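Local coordinates for Yop proteins translocation protein H (Yersinia pestis, PDB 1Z21) that may regulate assembly of the type III secretion injectisome, by controlling secretion or polymerisation of the needle subunit, and is involved in pathogenesis, at residues L31-R36 with I76-V80. Residues are numbered along the deposited sequence; the frame is centred on the assembly and turned at random.
Sequences LATPVR and ILLQV
Two helical segments, 31-36 and 76-80, have axes that come within 9.0 Å and cross steeply at -76°. The CA atoms of Ala32 and Ile76 lie 5.5 Å apart, those of Arg36 and Val80 5.4 Å. The nitrogens of Pro34, which has no amide hydrogen, and Val35 make no bond to the preceding turn, and segment 31-36 kinks there, but the bond from Arg36 N to Ala32 O (2.9 Å) persists. Ile76 and Val80, one turn apart, share the largest buried area. Ile76, with both chi angles m, sends CD1 to 3.9 Å from Leu31 CB and 4.4 Å from Ala32 CB, while its CG2 meets Val35 CG1 at 3.7 Å. Val80, chi1 t, sets CG2 4.3 Å from Ala32 CB and 4.4 Å from Val35 CG1. The short Ala32 side chain is consistent with the close CA spacing to Ile76; its CB also rests 3.6 Å from Gln79 CG. Beside these apolar contacts runs Arg36, extended through chi1 and chi2 (both t) before chi3 turns to m. Its guanidinium meets segment 76-80 edge-on: Arg36 NE donates to Val80 O (3.2 Å, nearly linear) and Arg36 NH2 to Gln79 O (3.0 Å, more bent), both main-chain carbonyls near the C-terminal end of helix 71-82. Glu29 completes the polar edge, with a salt bridge to Arg36 and a hydrogen bond from Gln79 NE2. Helix 6-19 touches Leu31 and Ile76, helix 52-66 covers Val35, and Ile100 of helix 94-107 touches Val80. Such a steep crossing, apolar inside with an arginine reaching C-terminal carbonyls, joins helices 25-43 and 71-82 close to the centre of the five-helix YopR core domain, which resembles one domain of YopN.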
loop_
_atom_site.group_PDB
_atom_site.type_symbol
_atom_site.label_atom_id
_atom_site.label_comp_id
_atom_site.label_asym_id
_atom_site.label_seq_id
_atom_site.Cartn_x
_atom_site.Cartn_y
_atom_site.Cartn_z
ATOM N N LEU A 31 5.554 -4.613 6.608
ATOM C CA LEU A 31 5.551 -3.259 6.040
ATOM C C LEU A 31 4.148 -2.814 5.632
ATOM O O LEU A 31 3.764 -1.661 5.854
ATOM C CB LEU A 31 6.483 -3.191 4.835
ATOM C CG LEU A 31 7.973 -2.985 5.169
ATOM C CD1 LEU A 31 8.896 -3.373 4.006
ATOM C CD2 LEU A 31 8.227 -1.566 5.568
ATOM N N ALA A 32 3.390 -3.735 5.056
ATOM C CA ALA A 32 2.081 -3.414 4.485
ATOM C C ALA A 32 0.995 -3.310 5.537
ATOM O O ALA A 32 -0.048 -2.733 5.284
ATOM C CB ALA A 32 1.691 -4.446 3.458
ATOM N N THR A 33 1.257 -3.848 6.723
ATOM C CA THR A 33 0.233 -3.966 7.751
ATOM C C THR A 33 -0.404 -2.629 8.122
ATOM O O THR A 33 -1.609 -2.503 7.959
ATOM C CB THR A 33 0.779 -4.721 8.993
ATOM O OG1 THR A 33 0.942 -6.101 8.658
ATOM C CG2 THR A 33 -0.237 -4.713 10.133
ATOM N N PRO A 34 0.357 -1.634 8.595
ATOM C CA PRO A 34 -0.249 -0.351 8.964
ATOM C C PRO A 34 -0.880 0.369 7.766
ATOM O O PRO A 34 -1.826 1.134 7.958
ATOM C CB PRO A 34 0.930 0.455 9.526
ATOM C CG PRO A 34 2.133 -0.162 8.930
ATOM C CD PRO A 34 1.813 -1.613 8.820
ATOM N N VAL A 35 -0.378 0.116 6.558
ATOM C CA VAL A 35 -0.901 0.793 5.377
ATOM C C VAL A 35 -2.269 0.243 5.040
ATOM O O VAL A 35 -3.189 1.009 4.763
ATOM C CB VAL A 35 0.039 0.660 4.173
ATOM C CG1 VAL A 35 -0.461 1.516 3.018
ATOM C CG2 VAL A 35 1.464 1.065 4.574
ATOM N N ARG A 36 -2.392 -1.082 5.062
ATOM C CA ARG A 36 -3.669 -1.749 4.873
ATOM C C ARG A 36 -4.671 -1.265 5.915
ATOM O O ARG A 36 -5.800 -0.923 5.576
ATOM C CB ARG A 36 -3.506 -3.265 4.956
ATOM C CG ARG A 36 -4.788 -4.032 4.633
ATOM C CD ARG A 36 -4.684 -5.520 4.807
ATOM N NE ARG A 36 -3.642 -6.115 3.964
ATOM C CZ ARG A 36 -2.528 -6.690 4.415
ATOM N NH1 ARG A 36 -2.258 -6.751 5.716
ATOM N NH2 ARG A 36 -1.669 -7.201 3.548
ATOM N N ILE A 76 4.056 -2.158 -1.760
ATOM C CA ILE A 76 3.068 -2.010 -0.709
ATOM C C ILE A 76 1.658 -2.277 -1.234
ATOM O O ILE A 76 0.922 -3.039 -0.639
ATOM C CB ILE A 76 3.176 -0.621 -0.033
ATOM C CG1 ILE A 76 4.482 -0.521 0.786
ATOM C CG2 ILE A 76 1.944 -0.325 0.828
ATOM C CD1 ILE A 76 4.518 -1.340 2.073
ATOM N N LEU A 77 1.299 -1.664 -2.355
ATOM C CA LEU A 77 -0.042 -1.805 -2.930
ATOM C C LEU A 77 -0.375 -3.267 -3.230
ATOM O O LEU A 77 -1.441 -3.745 -2.871
ATOM C CB LEU A 77 -0.195 -0.937 -4.204
ATOM C CG LEU A 77 -0.388 0.570 -3.952
ATOM C CD1 LEU A 77 -0.257 1.346 -5.259
ATOM C CD2 LEU A 77 -1.718 0.829 -3.290
ATOM N N LEU A 78 0.562 -3.962 -3.864
ATOM C CA LEU A 78 0.405 -5.373 -4.192
ATOM C C LEU A 78 0.262 -6.202 -2.915
ATOM O O LEU A 78 -0.601 -7.064 -2.830
ATOM C CB LEU A 78 1.570 -5.860 -5.060
ATOM C CG LEU A 78 1.499 -5.292 -6.486
ATOM C CD1 LEU A 78 2.784 -5.483 -7.257
ATOM C CD2 LEU A 78 0.356 -5.902 -7.246
ATOM N N GLN A 79 1.062 -5.903 -1.902
ATOM C CA GLN A 79 0.974 -6.666 -0.656
ATOM C C GLN A 79 -0.320 -6.384 0.111
ATOM O O GLN A 79 -0.913 -7.289 0.665
ATOM C CB GLN A 79 2.210 -6.439 0.215
ATOM C CG GLN A 79 2.247 -7.338 1.471
ATOM C CD GLN A 79 2.337 -8.823 1.142
ATOM O OE1 GLN A 79 2.941 -9.210 0.132
ATOM N NE2 GLN A 79 1.750 -9.662 2.001
ATOM N N VAL A 80 -0.774 -5.138 0.118
ATOM C CA VAL A 80 -2.067 -4.794 0.699
ATOM C C VAL A 80 -3.175 -5.671 0.083
ATOM O O VAL A 80 -4.009 -6.235 0.798
ATOM C CB VAL A 80 -2.393 -3.280 0.524
ATOM C CG1 VAL A 80 -3.850 -2.985 0.829
ATOM C CG2 VAL A 80 -1.505 -2.426 1.421
#